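Local coordinates for protein disulfide isomerase (Salmonella enterica subsp. enterica serovar Typhimurium, PDB 3L9U) that probably introduces disulfide bonds into other proteins by passing on its own redox-active disulfide, as a DsbA-like thiol-disulfide oxidoreductase of the thioredoxin family, at residues M13-P18 with Y160-I165; S49-D54 with S186-A191. All blocks are in the same frame, centred on the assembly; numbering follows the deposited sequence.

Starting at the N terminus, the chain first lays down edge strand 12-14 and the turn after it. Contact 1 ties this piece to helix 159-166, closing a loop of 141 intervening residues that takes in the first half of the thioredoxin core and the helices from 70-86 to 147-155. Helix 45-52 lies inside that loop; contact 2 joins it to helix 187-198 near the C terminus and closes a second loop of 131 intervening residues. The order 13-18, 49-54, 160-165, 186-191 means that the two contacts cross. Their centres lie 22 Å apart and they do not touch: one fastens a helix to the edge strand and the turn after it, the other pairs two helices.

Contact 1: residues M13-P18 with Y160-I165; sequences MVLEKP and YDVAKI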
ATOM      1  N   MET A  13      14.351 -11.152  -3.223  0.61 13.93           N
ATOM      2  CA  MET A  13      14.178 -12.555  -3.525  0.61 14.84           C
ATOM      3  C   MET A  13      13.069 -12.689  -4.551  0.61 13.37           C
ATOM      4  O   MET A  13      12.261 -11.778  -4.732  0.61 14.41           O
ATOM      5  CB  MET A  13      13.807 -13.322  -2.263  0.61 17.44           C
ATOM      6  CG  MET A  13      12.553 -12.785  -1.610  0.61 20.53           C
ATOM      7  SD  MET A  13      12.015 -13.772  -0.212  0.61 22.69           S
ATOM      8  CE  MET A  13      12.092 -15.424  -0.895  0.61 24.59           C
ATOM      9  N   VAL A  14      13.038 -13.828  -5.223  1.00 13.33           N
ATOM     10  CA  VAL A  14      11.966 -14.130  -6.162  1.00 12.87           C
ATOM     11  C   VAL A  14      10.830 -14.825  -5.426  1.00 12.98           C
ATOM     12  O   VAL A  14      11.060 -15.787  -4.696  1.00 15.25           O
ATOM     13  CB  VAL A  14      12.477 -15.024  -7.307  1.00 14.96           C
ATOM     14  CG1 VAL A  14      11.319 -15.523  -8.165  1.00 16.21           C
ATOM     15  CG2 VAL A  14      13.506 -14.258  -8.138  1.00 16.41           C
ATOM     16  N   LEU A  15       9.608 -14.334  -5.610  1.00 12.51           N
ATOM     17  CA  LEU A  15       8.437 -14.936  -4.977  1.00 11.56           C
ATOM     18  C   LEU A  15       8.108 -16.290  -5.582  1.00 12.42           C
ATOM     19  O   LEU A  15       8.079 -16.434  -6.800  1.00 13.00           O
ATOM     20  CB  LEU A  15       7.218 -14.029  -5.133  1.00 12.05           C
ATOM     21  CG  LEU A  15       7.215 -12.736  -4.313  1.00 11.45           C
ATOM     22  CD1 LEU A  15       6.084 -11.827  -4.775  1.00 12.21           C
ATOM     23  CD2 LEU A  15       7.127 -13.008  -2.808  1.00 13.14           C
ATOM     24  N   GLU A  16       7.849 -17.276  -4.728  1.00 12.04           N
ATOM     25  CA  GLU A  16       7.374 -18.579  -5.181  1.00 12.45           C
ATOM     26  C   GLU A  16       6.049 -18.454  -5.938  1.00 13.02           C
ATOM     27  O   GLU A  16       5.807 -19.161  -6.925  1.00 14.28           O
ATOM     28  CB  GLU A  16       7.204 -19.511  -3.981  1.00 14.12           C
ATOM     29  CG  GLU A  16       6.799 -20.904  -4.345  1.00 16.72           C
ATOM     30  CD  GLU A  16       6.728 -21.821  -3.150  1.00 19.81           C
ATOM     31  OE1 GLU A  16       7.080 -21.387  -2.025  1.00 18.76           O
ATOM     32  OE2 GLU A  16       6.325 -22.984  -3.347  1.00 24.31           O
ATOM     33  N   LYS A  17       5.197 -17.554  -5.458  1.00 12.93           N
ATOM     34  CA  LYS A  17       3.908 -17.301  -6.069  1.00 13.63           C
ATOM     35  C   LYS A  17       3.807 -15.821  -6.410  1.00 12.99           C
ATOM     36  O   LYS A  17       3.445 -15.001  -5.570  1.00 15.00           O
ATOM     37  CB  LYS A  17       2.784 -17.714  -5.117  1.00 17.48           C
ATOM     38  CG  LYS A  17       1.400 -17.521  -5.692  1.00 21.54           C
ATOM     39  CD  LYS A  17       0.337 -17.976  -4.706  1.00 26.30           C
ATOM     40  CE  LYS A  17      -1.051 -17.776  -5.271  1.00 30.99           C
ATOM     41  NZ  LYS A  17      -2.090 -18.234  -4.304  1.00 34.12           N
ATOM     42  N   PRO A  18       4.147 -15.472  -7.648  1.00 11.89           N
ATOM     43  CA  PRO A  18       4.096 -14.063  -8.042  1.00 11.69           C
ATOM     44  C   PRO A  18       2.702 -13.484  -7.918  1.00 11.97           C
ATOM     45  O   PRO A  18       1.702 -14.209  -7.989  1.00 14.40           O
ATOM     46  CB  PRO A  18       4.531 -14.090  -9.509  1.00 14.42           C
ATOM     47  CG  PRO A  18       5.301 -15.348  -9.658  1.00 17.05           C
ATOM     48  CD  PRO A  18       4.677 -16.335  -8.715  1.00 14.11           C
ATOM     49  N   TYR A 160      -1.489 -11.437   1.781  1.00 12.89           N
ATOM     50  CA  TYR A 160      -1.152 -12.236   2.949  1.00 15.75           C
ATOM     51  C   TYR A 160       0.086 -13.119   2.755  1.00 15.54           C
ATOM     52  O   TYR A 160       1.012 -13.095   3.572  1.00 15.00           O
ATOM     53  CB  TYR A 160      -2.340 -13.088   3.389  1.00 20.61           C
ATOM     54  CG  TYR A 160      -1.998 -13.959   4.563  1.00 25.97           C
ATOM     55  CD1 TYR A 160      -1.749 -15.312   4.396  1.00 28.81           C
ATOM     56  CD2 TYR A 160      -1.876 -13.419   5.834  1.00 29.52           C
ATOM     57  CE1 TYR A 160      -1.419 -16.111   5.469  1.00 32.33           C
ATOM     58  CE2 TYR A 160      -1.549 -14.209   6.915  1.00 32.61           C
ATOM     59  CZ  TYR A 160      -1.318 -15.555   6.725  1.00 34.91           C
ATOM     60  OH  TYR A 160      -0.989 -16.348   7.799  1.00 39.11           O
ATOM     61  N   ASP A 161       0.109 -13.899   1.681  1.00 14.74           N
ATOM     62  CA  ASP A 161       1.254 -14.779   1.441  1.00 14.78           C
ATOM     63  C   ASP A 161       2.562 -14.012   1.227  1.00 14.40           C
ATOM     64  O   ASP A 161       3.637 -14.522   1.533  1.00 17.34           O
ATOM     65  CB  ASP A 161       0.984 -15.734   0.275  1.00 18.43           C
ATOM     66  CG  ASP A 161       0.006 -16.840   0.641  1.00 23.17           C
ATOM     67  OD1 ASP A 161      -0.181 -17.106   1.849  1.00 23.30           O
ATOM     68  OD2 ASP A 161      -0.570 -17.450  -0.282  1.00 27.77           O
ATOM     69  N   VAL A 162       2.474 -12.793   0.702  1.00 12.56           N
ATOM     70  CA  VAL A 162       3.663 -11.954   0.552  1.00 11.38           C
ATOM     71  C   VAL A 162       4.100 -11.406   1.914  1.00 11.31           C
ATOM     72  O   VAL A 162       5.290 -11.448   2.256  1.00 13.15           O
ATOM     73  CB  VAL A 162       3.420 -10.775  -0.410  1.00 11.32           C
ATOM     74  CG1 VAL A 162       4.649  -9.869  -0.472  1.00 11.98           C
ATOM     75  CG2 VAL A 162       3.049 -11.284  -1.802  1.00 11.78           C
ATOM     76  N   ALA A 163       3.141 -10.889   2.689  1.00 11.30           N
ATOM     77  CA  ALA A 163       3.436 -10.340   4.020  1.00 11.61           C
ATOM     78  C   ALA A 163       4.079 -11.353   4.980  1.00 12.53           C
ATOM     79  O   ALA A 163       4.872 -10.968   5.849  1.00 14.71           O
ATOM     80  CB  ALA A 163       2.164  -9.740   4.655  1.00 12.22           C
ATOM     81  N   LYS A 164       3.730 -12.634   4.825  1.00 13.95           N
ATOM     82  CA  LYS A 164       4.259 -13.713   5.667  1.00 16.81           C
ATOM     83  C   LYS A 164       5.769 -13.840   5.616  1.00 15.08           C
ATOM     84  O   LYS A 164       6.398 -14.328   6.565  1.00 17.19           O
ATOM     85  CB  LYS A 164       3.701 -15.073   5.225  1.00 20.51           C
ATOM     86  CG  LYS A 164       2.322 -15.417   5.707  1.00 29.05           C
ATOM     87  CD  LYS A 164       2.020 -16.883   5.387  1.00 33.55           C
ATOM     88  CE  LYS A 164       2.187 -17.171   3.895  1.00 36.60           C
ATOM     89  NZ  LYS A 164       1.948 -18.607   3.565  1.00 38.69           N
ATOM     90  N   ILE A 165       6.354 -13.447   4.493  1.00 13.30           N
ATOM     91  CA  ILE A 165       7.744 -13.787   4.226  1.00 13.35           C
ATOM     92  C   ILE A 165       8.708 -12.995   5.101  1.00 13.44           C
ATOM     93  O   ILE A 165       9.566 -13.573   5.779  1.00 15.88           O
ATOM     94  CB  ILE A 165       8.088 -13.587   2.735  1.00 13.67           C
ATOM     95  CG1 ILE A 165       7.213 -14.508   1.875  1.00 14.63           C
ATOM     96  CG2 ILE A 165       9.581 -13.828   2.494  1.00 14.98           C
ATOM     97  CD1 ILE A 165       7.276 -14.211   0.388  1.00 14.53           C
TER
HETATM   98  O   HOH W   1      -1.585 -15.885  -2.308  1.00 26.04           O
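Asp161, the first residue of 160-165 to meet the other segment, faces Lys17 through a water. Its OD2 accepts from this water at 2.8 Å, and the water in turn accepts from Lys17 NZ at 3.1 Å; the two charged atoms themselves, NZ and OD2, stay 4.4 Å apart, beyond a salt bridge. Lys17, long and fully extended with every torsion near 180°, carries its ammonium there from an exposed turn. The other oxygen, Asp161 OD1, forms a salt bridge one turn on with Lys164 NZ at 3.1 Å, a weak hydrogen bond, so one oxygen pairs directly with Lys164 and the other reaches Lys17 only through water. Next comes Val162, buried and compact, whose CG2 lies 4.3 Å from Leu15 CD1; Val172 of strand 170-173 touches both side chains. Ile165 makes the tightest approach, reaching out with two branches. Its CD1 presses on Leu15 CD2 at 3.4 Å, closer than carbons usually pack. Its CG2, anti to the backbone N, meets Met13 SD at 3.6 Å in one of the two conformations of Met13, a contact less certain than that to Leu15. Branching at CB lets one residue serve both partners. Leu178 lies against Met13, Leu15 and Ile165, and backbone bonds from Met13 to Leu178 and from Leu15 to Lys176 hold the first segment to the sheet. Helix 159-166 thus packs on a face of the mixed sheet, at the end formed by strands 12-14, 177-179 and 170-173, the helix-on-sheet layering of the thioredoxin fold in a DsbA-like protein.

Contact 2: residues S49-D54 with S186-A191; sequences SDKVAD and SIDSMA
Lys51 lies across the first turns of helix 187-198, its aliphatic chain on Ala191 and Ile187 and its ammonium beside Asp188, in a helix-helix contact of the DsbA-like thioredoxin fold. CB and CD of Lys51 are each 3.7 Å from Ala191 CB, so the methyl is packed against the aliphatic chain; a side chain this small lets the two backbones approach to 6.2 Å between the CA atoms of Lys51 and Ala191. The side chains of Lys51 and Ile187 cross at about a right angle, with CG2 of the isoleucine 3.8 Å from Lys51 CE. Ile187 also rests on Pro47 and Val48 of helix 45-52, which suits a branched apolar residue at this interface. The lysine is extended as far as CE and then bends at its last torsion (chi4 -64°), which places NZ 3.5 Å from Asp188 OD1, a long salt bridge. This OD1 lies alongside the end of the lysine chain, nearer Lys51 CE (3.2 Å) than NZ. Although the CB of Asp188 is directed away from helix 45-52, its carboxylate comes back toward the lysine, and both charges remain at the exposed margin. On the buried side Val52 sets CG1 against the backbone of Ala191, 3.5 Å from its O, while Val194 and Arg195 extend the valine's packing along the same helix. Arg195 also forms a salt bridge with Asp54. The start of helix 187-198 is fixed by Ser186, the N-cap, whose OG accepts from Ser189 N. A water completes the polar margin, accepting from Lys51 NZ and donating to Asp188 OD1 at 2.8 Å.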
ATOM      1  N   SER A  49       9.178   6.086  -5.038  1.00 11.69           N
ATOM      2  CA  SER A  49       8.201   6.016  -6.125  1.00 12.96           C
ATOM      3  C   SER A  49       8.408   7.106  -7.181  1.00 14.44           C
ATOM      4  O   SER A  49       8.284   6.844  -8.380  1.00 16.01           O
ATOM      5  CB  SER A  49       6.769   6.062  -5.585  1.00 13.65           C
ATOM      6  OG  SER A  49       6.519   4.931  -4.776  1.00 16.85           O
ATOM      7  N   ASP A  50       8.724   8.298  -6.735  1.00 15.22           N
ATOM      8  CA  ASP A  50       8.984   9.362  -7.673  1.00 17.87           C
ATOM      9  C   ASP A  50      10.160   9.067  -8.569  1.00 17.65           C
ATOM     10  O   ASP A  50      10.124   9.310  -9.723  1.00 18.55           O
ATOM     11  CB  ASP A  50       9.228  10.653  -6.941  1.00 20.00           C
ATOM     12  CG  ASP A  50       7.983  11.220  -6.329  1.00 20.00           C
ATOM     13  OD1 ASP A  50       8.118  12.043  -5.425  1.00 20.00           O
ATOM     14  OD2 ASP A  50       6.856  10.887  -6.737  1.00 20.00           O
ATOM     15  N   LYS A  51      11.209   8.555  -7.986  1.00 16.11           N
ATOM     16  CA  LYS A  51      12.427   8.243  -8.734  1.00 16.02           C
ATOM     17  C   LYS A  51      12.242   7.144  -9.783  1.00 15.43           C
ATOM     18  O   LYS A  51      13.004   7.077 -10.744  1.00 18.39           O
ATOM     19  CB  LYS A  51      13.571   7.861  -7.793  1.00 17.47           C
ATOM     20  CG  LYS A  51      14.182   9.029  -7.035  1.00 20.00           C
ATOM     21  CD  LYS A  51      15.212   8.522  -6.041  1.00 23.41           C
ATOM     22  CE  LYS A  51      15.878   9.662  -5.301  1.00 26.76           C
ATOM     23  NZ  LYS A  51      16.662  10.541  -6.225  1.00 29.43           N
ATOM     24  N   VAL A  52      11.244   6.284  -9.604  1.00 13.57           N
ATOM     25  CA  VAL A  52      11.051   5.174 -10.535  1.00 12.65           C
ATOM     26  C   VAL A  52       9.763   5.283 -11.355  1.00 12.40           C
ATOM     27  O   VAL A  52       9.396   4.354 -12.068  1.00 14.03           O
ATOM     28  CB  VAL A  52      11.092   3.810  -9.806  1.00 13.53           C
ATOM     29  CG1 VAL A  52      12.398   3.666  -9.046  1.00 16.40           C
ATOM     30  CG2 VAL A  52       9.900   3.658  -8.859  1.00 13.89           C
ATOM     31  N   ALA A  53       9.096   6.429 -11.259  1.00 14.05           N
ATOM     32  CA  ALA A  53       7.767   6.609 -11.845  1.00 14.90           C
ATOM     33  C   ALA A  53       7.784   6.544 -13.370  1.00 15.65           C
ATOM     34  O   ALA A  53       6.750   6.323 -14.002  1.00 16.33           O
ATOM     35  CB  ALA A  53       7.162   7.936 -11.369  1.00 15.55           C
ATOM     36  N   ASP A  54       8.965   6.723 -13.954  1.00 16.73           N
ATOM     37  CA  ASP A  54       9.128   6.610 -15.397  1.00 16.47           C
ATOM     38  C   ASP A  54       9.136   5.152 -15.854  1.00 17.16           C
ATOM     39  O   ASP A  54       8.997   4.874 -17.045  1.00 17.71           O
ATOM     40  CB  ASP A  54      10.414   7.306 -15.856  1.00 19.82           C
ATOM     41  CG  ASP A  54      11.664   6.734 -15.197  1.00 23.52           C
ATOM     42  OD1 ASP A  54      11.731   6.706 -13.954  1.00 23.36           O
ATOM     43  OD2 ASP A  54      12.595   6.329 -15.925  1.00 28.47           O
ATOM     44  N   SER A 186      19.084   2.910   1.514  1.00 13.53           N
ATOM     45  CA  SER A 186      18.735   4.321   1.395  1.00 12.40           C
ATOM     46  C   SER A 186      17.687   4.489   0.321  1.00 13.25           C
ATOM     47  O   SER A 186      17.380   3.546  -0.400  1.00 15.02           O
ATOM     48  CB  SER A 186      19.977   5.143   1.017  1.00 12.71           C
ATOM     49  OG  SER A 186      20.425   4.820  -0.301  1.00 13.15           O
ATOM     50  N   ILE A 187      17.158   5.699   0.197  1.00 12.78           N
ATOM     51  CA  ILE A 187      16.234   6.010  -0.887  1.00 12.85           C
ATOM     52  C   ILE A 187      16.919   5.871  -2.251  1.00 12.30           C
ATOM     53  O   ILE A 187      16.367   5.245  -3.159  1.00 12.27           O
ATOM     54  CB  ILE A 187      15.624   7.417  -0.686  1.00 14.67           C
ATOM     55  CG1 ILE A 187      14.575   7.351   0.441  1.00 16.75           C
ATOM     56  CG2 ILE A 187      15.025   7.957  -1.987  1.00 15.73           C
ATOM     57  CD1 ILE A 187      14.129   8.683   0.932  1.00 22.11           C
ATOM     58  N   ASP A 188      18.122   6.427  -2.399  1.00 13.19           N
ATOM     59  CA  ASP A 188      18.816   6.355  -3.684  1.00 13.56           C
ATOM     60  C   ASP A 188      19.148   4.919  -4.056  1.00 12.80           C
ATOM     61  O   ASP A 188      19.073   4.540  -5.230  1.00 14.38           O
ATOM     62  CB  ASP A 188      20.104   7.177  -3.670  1.00 16.08           C
ATOM     63  CG  ASP A 188      19.849   8.663  -3.629  1.00 20.83           C
ATOM     64  OD1 ASP A 188      18.682   9.082  -3.777  1.00 22.58           O
ATOM     65  OD2 ASP A 188      20.827   9.418  -3.444  1.00 22.65           O
ATOM     66  N   SER A 189      19.535   4.128  -3.057  1.00 11.99           N
ATOM     67  CA  SER A 189      19.846   2.717  -3.279  1.00 11.69           C
ATOM     68  C   SER A 189      18.590   1.943  -3.676  1.00 11.66           C
ATOM     69  O   SER A 189      18.582   1.217  -4.666  1.00 11.97           O
ATOM     70  CB  SER A 189      20.466   2.105  -2.023  1.00 13.25           C
ATOM     71  OG  SER A 189      20.672   0.712  -2.177  1.00 13.51           O
ATOM     72  N   MET A 190      17.527   2.099  -2.892  1.00 10.89           N
ATOM     73  CA  MET A 190      16.291   1.378  -3.151  1.00  9.89           C
ATOM     74  C   MET A 190      15.719   1.712  -4.518  1.00 10.73           C
ATOM     75  O   MET A 190      15.201   0.840  -5.219  1.00 11.35           O
ATOM     76  CB  MET A 190      15.256   1.690  -2.074  1.00 10.07           C
ATOM     77  CG  MET A 190      14.031   0.816  -2.168  1.00 10.93           C
ATOM     78  SD  MET A 190      12.773   1.336  -1.007  1.00 12.09           S
ATOM     79  CE  MET A 190      11.455   0.194  -1.433  1.00 12.44           C
ATOM     80  N   ALA A 191      15.792   2.980  -4.903  1.00 11.41           N
ATOM     81  CA  ALA A 191      15.284   3.361  -6.216  1.00 11.88           C
ATOM     82  C   ALA A 191      16.026   2.620  -7.327  1.00 11.46           C
ATOM     83  O   ALA A 191      15.407   2.129  -8.279  1.00 11.99           O
ATOM     84  CB  ALA A 191      15.365   4.876  -6.418  1.00 12.74           C
TER
HETATM   85  O   HOH W   2      19.142  11.659  -4.727  1.00 46.42           O